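Local coordinates for protein cytochrome P450 (CYP102L1) (Mycobacterium phage Adler, PDB 6N6Q) that binds haem and probably works as a haem-thiolate oxidoreductase of the cytochrome P450 family, encoded by a phage, at residues W77-G82 against G95-Y100; D309-G314 against I325-Y330; Y348-K353 against V371-H376. All blocks are in the same frame, centred on the assembly; numbering follows the deposited sequence.

Contacts 1 and 3 sit on the same side of the molecule, their centres about 11 Å apart, and share one mixed sheet in which strand 77-79 runs beside strand 347-352; the latter pairs in turn with strand 370-374. E78 and N80 of contact 1 hydrogen-bond to Q351 of contact 3, and both contacts reach the haem. Contact 2 lies across the centre of the chain, about 38 Å from contact 1 and 37 Å from contact 3, centre to centre, among helices 298-311, 322-326 and 329-341. The three follow in series along the chain, and helix 329-341 leads directly to strand 347-352, linking the helical part to the sheet beside the cofactor.

Contact 1 (W77-G82 against G95-Y100); sequences WEKNVG and GMFTAY. With HEM (protoporphyrin IX containing Fe), chain E.
K79 reaches across to F97 with its ammonium group, and V81, two residues on, packs against Y100. The K79 chain starts with CG anti to the backbone N (chi1 156°) and bends at chi2 before running out to NZ, which donates two hydrogen bonds: one to propionate oxygen O2A of the haem at 2.9 Å, the other to the backbone O of F97 at 3.2 Å. NZ meets that carbonyl at a C=O...N angle of 146° and lies 16° from its plane. One cationic tip thus joins the loop 95-100 to the cofactor, and its charge should help to offset that of the propionate.

F97 starts with CB pointing away from 77-82, but its ring comes back beside the haem. CD1 lies 3.5 Å from haem CAD, which sits at the ring's edge near its plane, and CE1 is 3.6 Å from CBA of the other propionate arm. NZ of K79 approaches the same ring obliquely.

Farther from the haem, the V81 side chain crosses that of Y100 at about a right angle. Its CG2, beside the backbone N, meets CD1 of the ring obliquely at 3.6 Å and also comes close to the carbonyl O of A99. The hydroxyl of Y100 is hydrogen-bonded to H86, so the ring is held at its far end as well.

M96 turns away towards helix 104-113, while its CE comes 3.2 Å from haem O1D. W106 of that helix and R417 are further hydrogen-bond donors to the haem. Helix 83-87 packs through L85 on K79, F97 and T98, and strand 77-79 forms the sheet edge next to strand 347-352, with the loop 95-100 leading into helix 104-113.

Contact 2 (D309-G314 against I325-Y330); sequences DAMWPG and IAKLRY
M311 pushes its terminal methyl into the notch between K327 and L328. CG stands anti to the backbone N (chi1 -176°), and bends at chi2 and chi3 then swing CE over to the other segment, 3.9 Å from CB of K327 and equally 3.9 Å from CD2 of L328. The aliphatic part of K327 forms the outer wall of this notch: its chain crosses that of M311 at about a right angle, and CE of the lysine is 4.1 Å from CE of the methionine.

L328 is the matching bump on the other segment. Its two methyls part, CD2 going to M311 and CD1 to W312, whose CH2 it meets at 3.7 Å. CD1 lies at the edge of the indole, near its plane, against the CH2-CZ3 rim of the six-membered ring. CD1 of I325 comes obliquely to the same corner, 4.5 Å from CH2. One indole face is covered from within its own segment by CG of M311, which sits over the ring centre, so the two side chains are already packed on each other within 309-314.

No hydrogen bond spans the two segments; fit of apolar shapes holds them. I325 and L328 also rest on helix 422-439, at V430 among others, and F320 meets the indole edge-to-face. L328 is the centre of an inverse gamma turn and the N-cap residue of helix 329-341. The arrangement corresponds to the J, J' and K helix region of the P450 fold, where the end of helix 298-311 packs on the turn from 322-326 into 329-341.

Contact 3 (Y348-K353 against V371-H376); sequences YFRQAK and VFVNLH. With CAC (cacodylate ion), chain F.
Y348 and V373 face each other as an antiparallel hydrogen-bonded pair, with the tyrosine ring packed against the valine. Starting at the root, Y348 CB points to the face of the sheet that carries R350, V371 and V373, and comes close to a haem propionate. CG then stands between the backbone N and the carbonyl carbon (chi1 50°). On one flank CD1 and CE1 touch the methyls of L375, CE1 being 3.8 Å from CD2 of the leucine; that side chain crosses at about a right angle. On the other flank CD2 and CE2 meet V373, whose CB lies over one ring face, offset toward the rim and 3.9 Å from the centroid, as a CH-pi contact. CZ and OH both approach V373 CG1, and the hydroxyl itself is hydrogen-bonded to N72. CG of R350 comes in at the ring's edge, in plane.

On the opposite face of the sheet, F349 and F372 form the non-hydrogen-bonded pair. CD1 of F372 sits over the F349 ring, 3.4 Å from CZ and offset toward the rim, while the two planes make 50°, an oblique pairing.

The strands are joined by three good backbone bonds: V373 N to Y348 O at 2.9 Å, and a reciprocal pair between R350 and V371. A fourth, from Y348 N to V373 O, is weak at 3.4 Å. Beyond the pairing, the side-chain amide of Q351, hydrogen-bonded to E78 and N80, makes a weak bond to a cacodylate ion, probably from the crystallisation liquor.

The chemistry is therefore divided: backbone bonds set the register, apolar and aromatic side chains pack across the strands on both faces, and a buried tyrosine has its CB against a haem propionate and its hydroxyl bonded to N72.

Contact 1 (W77-G82 against G95-Y100)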
# COMPACT_ATOMS: atom_id res chain seq x y z
N TRP A 77 -5.02 12.49 19.68
CA TRP A 77 -5.29 11.17 19.14
C TRP A 77 -4.00 10.51 18.67
O TRP A 77 -2.97 11.17 18.49
CB TRP A 77 -6.29 11.25 17.97
CG TRP A 77 -7.64 11.77 18.37
CD1 TRP A 77 -7.98 13.06 18.63
CD2 TRP A 77 -8.83 10.99 18.56
NE1 TRP A 77 -9.30 13.15 18.97
CE2 TRP A 77 -9.85 11.89 18.93
CE3 TRP A 77 -9.14 9.64 18.44
CZ2 TRP A 77 -11.16 11.47 19.19
CZ3 TRP A 77 -10.43 9.22 18.70
CH2 TRP A 77 -11.43 10.14 19.07
N GLU A 78 -4.08 9.20 18.47
CA GLU A 78 -2.93 8.41 18.03
C GLU A 78 -3.45 7.19 17.28
O GLU A 78 -4.66 6.96 17.18
CB GLU A 78 -2.06 8.01 19.22
CG GLU A 78 -2.76 7.12 20.23
CD GLU A 78 -1.88 6.77 21.41
OE1 GLU A 78 -0.84 7.44 21.59
OE2 GLU A 78 -2.22 5.83 22.15
N LYS A 79 -2.51 6.40 16.75
CA LYS A 79 -2.89 5.24 15.95
C LYS A 79 -3.57 4.18 16.80
O LYS A 79 -3.14 3.87 17.91
CB LYS A 79 -1.66 4.64 15.27
CG LYS A 79 -1.82 3.16 14.92
CD LYS A 79 -1.04 2.76 13.68
CE LYS A 79 -1.39 1.34 13.27
NZ LYS A 79 -0.87 0.99 11.92
N ASN A 80 -4.66 3.63 16.26
CA ASN A 80 -5.34 2.49 16.85
C ASN A 80 -5.11 1.27 15.98
O ASN A 80 -5.37 1.30 14.77
CB ASN A 80 -6.84 2.75 17.00
CG ASN A 80 -7.59 1.55 17.52
OD1 ASN A 80 -8.26 0.83 16.77
ND2 ASN A 80 -7.49 1.31 18.83
N VAL A 81 -4.61 0.19 16.58
CA VAL A 81 -4.51 -1.08 15.88
C VAL A 81 -5.92 -1.60 15.66
O VAL A 81 -6.54 -2.17 16.56
CB VAL A 81 -3.65 -2.09 16.66
CG1 VAL A 81 -3.64 -3.44 15.95
CG2 VAL A 81 -2.24 -1.56 16.83
N GLY A 82 -6.46 -1.37 14.46
CA GLY A 82 -7.81 -1.72 14.16
C GLY A 82 -8.04 -3.22 14.16
O GLY A 82 -7.10 -4.02 14.34
N GLY A 95 5.51 -6.44 14.08
CA GLY A 95 6.14 -5.60 13.09
C GLY A 95 5.62 -4.18 13.14
O GLY A 95 4.61 -3.88 13.79
N MET A 96 6.31 -3.28 12.44
CA MET A 96 5.99 -1.86 12.51
C MET A 96 4.54 -1.58 12.14
O MET A 96 3.96 -0.60 12.62
CB MET A 96 6.91 -1.06 11.59
CG MET A 96 8.31 -0.83 12.14
SD MET A 96 9.26 0.36 11.18
CE MET A 96 8.21 1.80 11.30
N PHE A 97 3.93 -2.43 11.31
CA PHE A 97 2.58 -2.14 10.83
C PHE A 97 1.52 -2.61 11.82
O PHE A 97 0.48 -1.96 11.98
CB PHE A 97 2.38 -2.78 9.46
CG PHE A 97 1.18 -2.28 8.71
CD1 PHE A 97 0.95 -0.92 8.57
CD2 PHE A 97 0.30 -3.17 8.12
CE1 PHE A 97 -0.16 -0.46 7.87
CE2 PHE A 97 -0.81 -2.71 7.42
CZ PHE A 97 -1.03 -1.36 7.30
N THR A 98 1.76 -3.73 12.50
CA THR A 98 0.77 -4.35 13.36
C THR A 98 1.10 -4.24 14.85
O THR A 98 0.34 -4.75 15.67
CB THR A 98 0.58 -5.82 12.99
OG1 THR A 98 1.85 -6.48 12.97
CG2 THR A 98 -0.07 -5.94 11.62
N ALA A 99 2.20 -3.59 15.21
CA ALA A 99 2.57 -3.48 16.61
C ALA A 99 1.73 -2.41 17.31
O ALA A 99 1.33 -1.41 16.71
CB ALA A 99 4.05 -3.15 16.76
N TYR A 100 1.47 -2.63 18.59
CA TYR A 100 0.80 -1.62 19.40
C TYR A 100 1.76 -0.46 19.67
O TYR A 100 2.98 -0.59 19.55
CB TYR A 100 0.30 -2.21 20.71
CG TYR A 100 -0.65 -3.38 20.54
CD1 TYR A 100 -1.91 -3.19 19.99
CD2 TYR A 100 -0.29 -4.65 20.96
CE1 TYR A 100 -2.78 -4.26 19.84
CE2 TYR A 100 -1.16 -5.72 20.81
CZ TYR A 100 -2.40 -5.52 20.25
OH TYR A 100 -3.27 -6.58 20.10
CHA HEM E . 1.80 2.53 7.13
CHB HEM E . -0.46 3.39 2.91
CHC HEM E . 3.40 1.68 0.50
CHD HEM E . 5.30 0.15 4.70
C1A HEM E . 0.86 2.94 6.21
C2A HEM E . -0.41 3.59 6.50
C3A HEM E . -1.03 3.83 5.34
C4A HEM E . -0.18 3.34 4.27
CMA HEM E . -2.41 4.50 5.18
CAA HEM E . -0.96 3.95 7.89
CBA HEM E . -1.70 2.73 8.45
CGA HEM E . -2.42 3.08 9.73
O1A HEM E . -2.44 4.28 10.10
O2A HEM E . -2.97 2.15 10.37
C1B HEM E . 0.41 3.06 1.89
C2B HEM E . 0.21 3.32 0.48
C3B HEM E . 1.27 2.85 -0.19
C4B HEM E . 2.19 2.27 0.78
CMB HEM E . -1.05 4.03 -0.07
CAB HEM E . 1.58 2.86 -1.72
CBB HEM E . 0.76 3.35 -2.66
C1C HEM E . 4.28 1.14 1.41
C2C HEM E . 5.59 0.58 1.14
C3C HEM E . 6.12 0.16 2.28
C4C HEM E . 5.17 0.43 3.35
CMC HEM E . 6.27 0.49 -0.25
CAC HEM E . 7.53 -0.49 2.37
CBC HEM E . 8.07 -0.89 3.53
C1D HEM E . 4.53 0.67 5.73
C2D HEM E . 4.76 0.48 7.15
C3D HEM E . 3.80 1.14 7.82
C4D HEM E . 2.92 1.76 6.85
CMD HEM E . 5.91 -0.33 7.79
CAD HEM E . 3.65 1.21 9.36
CBD HEM E . 4.52 2.33 9.91
CGD HEM E . 4.31 2.47 11.40
O1D HEM E . 5.26 2.88 12.11
O2D HEM E . 3.18 2.18 11.87
NA HEM E . 0.95 2.80 4.84
NB HEM E . 1.63 2.42 2.03
NC HEM E . 4.06 1.02 2.77
ND HEM E . 3.40 1.45 5.59
FE HEM E . 2.45 1.80 3.80

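Contact 2 (D309-G314 against I325-Y330)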
# COMPACT_ATOMS: atom_id res chain seq x y z
N ASP A 309 8.31 11.05 -22.85
CA ASP A 309 9.05 11.09 -24.11
C ASP A 309 10.09 12.20 -24.10
O ASP A 309 11.20 12.03 -24.61
CB ASP A 309 8.09 11.26 -25.29
CG ASP A 309 7.34 9.98 -25.62
OD1 ASP A 309 7.55 8.96 -24.92
OD2 ASP A 309 6.53 10.00 -26.57
N ALA A 310 9.74 13.35 -23.51
CA ALA A 310 10.68 14.47 -23.46
C ALA A 310 11.84 14.19 -22.51
O ALA A 310 12.94 14.71 -22.72
CB ALA A 310 9.95 15.75 -23.05
N MET A 311 11.61 13.38 -21.48
CA MET A 311 12.69 13.08 -20.54
C MET A 311 13.68 12.08 -21.12
O MET A 311 14.89 12.26 -20.99
CB MET A 311 12.10 12.55 -19.23
CG MET A 311 13.13 12.28 -18.14
SD MET A 311 13.90 13.78 -17.49
CE MET A 311 12.48 14.59 -16.76
N TRP A 312 13.18 11.03 -21.77
CA TRP A 312 14.03 10.00 -22.38
C TRP A 312 13.62 9.85 -23.84
O TRP A 312 12.74 9.05 -24.18
CB TRP A 312 13.92 8.67 -21.64
CG TRP A 312 14.22 8.76 -20.18
CD1 TRP A 312 15.45 8.70 -19.59
CD2 TRP A 312 13.27 8.93 -19.11
NE1 TRP A 312 15.33 8.83 -18.22
CE2 TRP A 312 14.00 8.97 -17.91
CE3 TRP A 312 11.88 9.06 -19.06
CZ2 TRP A 312 13.39 9.13 -16.66
CZ3 TRP A 312 11.27 9.21 -17.83
CH2 TRP A 312 12.02 9.25 -16.65
N PRO A 313 14.24 10.61 -24.74
CA PRO A 313 13.91 10.49 -26.17
C PRO A 313 14.27 9.12 -26.72
O PRO A 313 15.07 8.37 -26.15
CB PRO A 313 14.75 11.60 -26.83
CG PRO A 313 15.03 12.57 -25.72
CD PRO A 313 15.16 11.74 -24.48
N GLY A 314 13.66 8.80 -27.86
CA GLY A 314 13.83 7.50 -28.47
C GLY A 314 12.99 6.44 -27.79
O GLY A 314 12.42 6.63 -26.71
N ILE A 325 13.29 11.14 -11.72
CA ILE A 325 11.99 10.60 -11.34
C ILE A 325 11.10 11.70 -10.77
O ILE A 325 9.94 11.86 -11.18
CB ILE A 325 12.16 9.44 -10.35
CG1 ILE A 325 13.03 8.35 -10.97
CG2 ILE A 325 10.81 8.88 -9.93
CD1 ILE A 325 12.64 8.00 -12.39
N ALA A 326 11.62 12.48 -9.82
CA ALA A 326 10.82 13.54 -9.21
C ALA A 326 10.54 14.69 -10.17
O ALA A 326 9.67 15.51 -9.89
CB ALA A 326 11.52 14.08 -7.96
N LYS A 327 11.26 14.77 -11.30
CA LYS A 327 11.03 15.83 -12.27
C LYS A 327 9.82 15.57 -13.15
O LYS A 327 9.41 16.47 -13.89
CB LYS A 327 12.27 16.04 -13.13
CG LYS A 327 13.48 16.58 -12.37
CD LYS A 327 14.61 17.01 -13.29
CE LYS A 327 15.24 15.82 -14.00
NZ LYS A 327 16.51 16.18 -14.70
N LEU A 328 9.24 14.37 -13.10
CA LEU A 328 8.03 14.05 -13.86
C LEU A 328 6.83 14.57 -13.07
O LEU A 328 6.21 13.84 -12.29
CB LEU A 328 7.93 12.55 -14.11
CG LEU A 328 9.08 11.93 -14.90
CD1 LEU A 328 8.93 10.41 -14.97
CD2 LEU A 328 9.17 12.53 -16.29
N ARG A 329 6.51 15.85 -13.27
CA ARG A 329 5.45 16.49 -12.49
C ARG A 329 4.09 15.89 -12.81
O ARG A 329 3.32 15.55 -11.90
CB ARG A 329 5.45 17.99 -12.74
CG ARG A 329 4.11 18.65 -12.41
CD ARG A 329 4.03 20.07 -12.94
NE ARG A 329 2.65 20.55 -12.99
CZ ARG A 329 2.02 21.15 -11.98
NH1 ARG A 329 2.65 21.35 -10.83
NH2 ARG A 329 0.76 21.55 -12.12
N TYR A 330 3.75 15.78 -14.10
CA TYR A 330 2.40 15.36 -14.46
C TYR A 330 2.15 13.90 -14.09
O TYR A 330 1.06 13.55 -13.65
CB TYR A 330 2.15 15.58 -15.95
CG TYR A 330 0.72 15.31 -16.35
CD1 TYR A 330 -0.28 16.23 -16.07
CD2 TYR A 330 0.37 14.13 -16.99
CE1 TYR A 330 -1.60 15.98 -16.42
CE2 TYR A 330 -0.95 13.88 -17.35
CZ TYR A 330 -1.92 14.81 -17.06
OH TYR A 330 -3.23 14.57 -17.42

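Contact 3 (Y348-K353 against V371-H376)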
# COMPACT_ATOMS: atom_id res chain seq x y z
N TYR A 348 -7.83 4.42 8.05
CA TYR A 348 -7.01 4.05 9.20
C TYR A 348 -7.82 4.26 10.47
O TYR A 348 -8.81 5.00 10.49
CB TYR A 348 -5.71 4.85 9.25
CG TYR A 348 -5.90 6.34 9.10
CD1 TYR A 348 -5.93 6.94 7.84
CD2 TYR A 348 -6.04 7.16 10.21
CE1 TYR A 348 -6.10 8.30 7.70
CE2 TYR A 348 -6.21 8.52 10.08
CZ TYR A 348 -6.24 9.09 8.82
OH TYR A 348 -6.41 10.45 8.69
N PHE A 349 -7.39 3.60 11.53
CA PHE A 349 -8.07 3.64 12.82
C PHE A 349 -7.28 4.51 13.79
O PHE A 349 -6.06 4.35 13.91
CB PHE A 349 -8.26 2.24 13.39
CG PHE A 349 -9.31 1.43 12.68
CD1 PHE A 349 -10.64 1.55 13.03
CD2 PHE A 349 -8.96 0.56 11.66
CE1 PHE A 349 -11.61 0.80 12.39
CE2 PHE A 349 -9.92 -0.19 11.01
CZ PHE A 349 -11.25 -0.06 11.37
N ARG A 350 -7.98 5.41 14.47
CA ARG A 350 -7.36 6.27 15.47
C ARG A 350 -8.02 6.03 16.82
O ARG A 350 -9.14 5.54 16.91
CB ARG A 350 -7.48 7.75 15.08
CG ARG A 350 -6.87 8.08 13.73
CD ARG A 350 -6.05 9.35 13.81
NE ARG A 350 -4.65 9.09 14.14
CZ ARG A 350 -3.84 9.97 14.71
NH1 ARG A 350 -4.28 11.18 15.02
NH2 ARG A 350 -2.58 9.65 14.97
N GLN A 351 -7.29 6.39 17.88
CA GLN A 351 -7.79 6.23 19.24
C GLN A 351 -7.43 7.48 20.05
O GLN A 351 -6.46 8.18 19.74
CB GLN A 351 -7.21 4.98 19.92
CG GLN A 351 -5.72 5.04 20.17
CD GLN A 351 -5.16 3.73 20.68
OE1 GLN A 351 -5.76 2.67 20.51
NE2 GLN A 351 -4.00 3.79 21.32
N ALA A 352 -8.23 7.75 21.07
CA ALA A 352 -8.09 8.96 21.86
C ALA A 352 -7.06 8.76 22.96
O ALA A 352 -7.16 7.81 23.75
CB ALA A 352 -9.44 9.38 22.46
N LYS A 353 -6.07 9.65 23.02
CA LYS A 353 -5.06 9.57 24.07
C LYS A 353 -5.62 10.01 25.41
O LYS A 353 -5.13 9.58 26.46
CB LYS A 353 -3.84 10.41 23.69
CG LYS A 353 -3.15 9.96 22.41
CD LYS A 353 -2.15 10.99 21.92
CE LYS A 353 -0.98 11.14 22.87
NZ LYS A 353 -0.02 12.17 22.39
N VAL A 371 -11.98 5.24 16.48
CA VAL A 371 -12.82 5.57 15.34
C VAL A 371 -12.09 5.18 14.06
O VAL A 371 -10.90 4.85 14.08
CB VAL A 371 -13.20 7.07 15.30
CG1 VAL A 371 -13.95 7.48 16.56
CG2 VAL A 371 -11.95 7.92 15.11
N PHE A 372 -12.81 5.23 12.95
CA PHE A 372 -12.27 4.91 11.64
C PHE A 372 -12.37 6.14 10.76
O PHE A 372 -13.46 6.71 10.59
CB PHE A 372 -13.03 3.74 11.00
CG PHE A 372 -12.58 3.40 9.60
CD1 PHE A 372 -11.38 2.74 9.39
CD2 PHE A 372 -13.37 3.72 8.51
CE1 PHE A 372 -10.97 2.43 8.10
CE2 PHE A 372 -12.96 3.41 7.23
CZ PHE A 372 -11.76 2.76 7.02
N VAL A 373 -11.23 6.57 10.21
CA VAL A 373 -11.19 7.66 9.24
C VAL A 373 -11.39 7.05 7.86
O VAL A 373 -10.54 6.29 7.38
CB VAL A 373 -9.88 8.44 9.33
CG1 VAL A 373 -9.78 9.45 8.19
CG2 VAL A 373 -9.76 9.13 10.68
N ASN A 374 -12.51 7.37 7.22
CA ASN A 374 -12.83 6.84 5.90
C ASN A 374 -12.19 7.75 4.85
O ASN A 374 -12.76 8.78 4.48
CB ASN A 374 -14.35 6.75 5.71
CG ASN A 374 -14.74 5.98 4.46
OD1 ASN A 374 -13.98 5.90 3.50
ND2 ASN A 374 -15.94 5.42 4.47
N LEU A 375 -11.00 7.37 4.38
CA LEU A 375 -10.30 8.18 3.39
C LEU A 375 -11.02 8.17 2.05
O LEU A 375 -11.08 9.19 1.37
CB LEU A 375 -8.87 7.68 3.22
CG LEU A 375 -7.88 7.96 4.35
CD1 LEU A 375 -6.60 7.19 4.13
CD2 LEU A 375 -7.60 9.45 4.44
N HIS A 376 -11.58 7.02 1.66
CA HIS A 376 -12.27 6.93 0.38
C HIS A 376 -13.44 7.90 0.32
O HIS A 376 -13.70 8.52 -0.72
CB HIS A 376 -12.75 5.50 0.13
CG HIS A 376 -13.69 5.38 -1.03
ND1 HIS A 376 -15.01 5.01 -0.89
CD2 HIS A 376 -13.51 5.60 -2.36
CE1 HIS A 376 -15.59 4.99 -2.07
NE2 HIS A 376 -14.70 5.34 -2.98
AS CAC F . -1.87 0.50 22.29
O1 CAC F . -0.20 0.46 22.73
O2 CAC F . -2.39 0.83 20.67
C1 CAC F . -2.65 -1.15 22.86
C2 CAC F . -2.73 1.74 23.47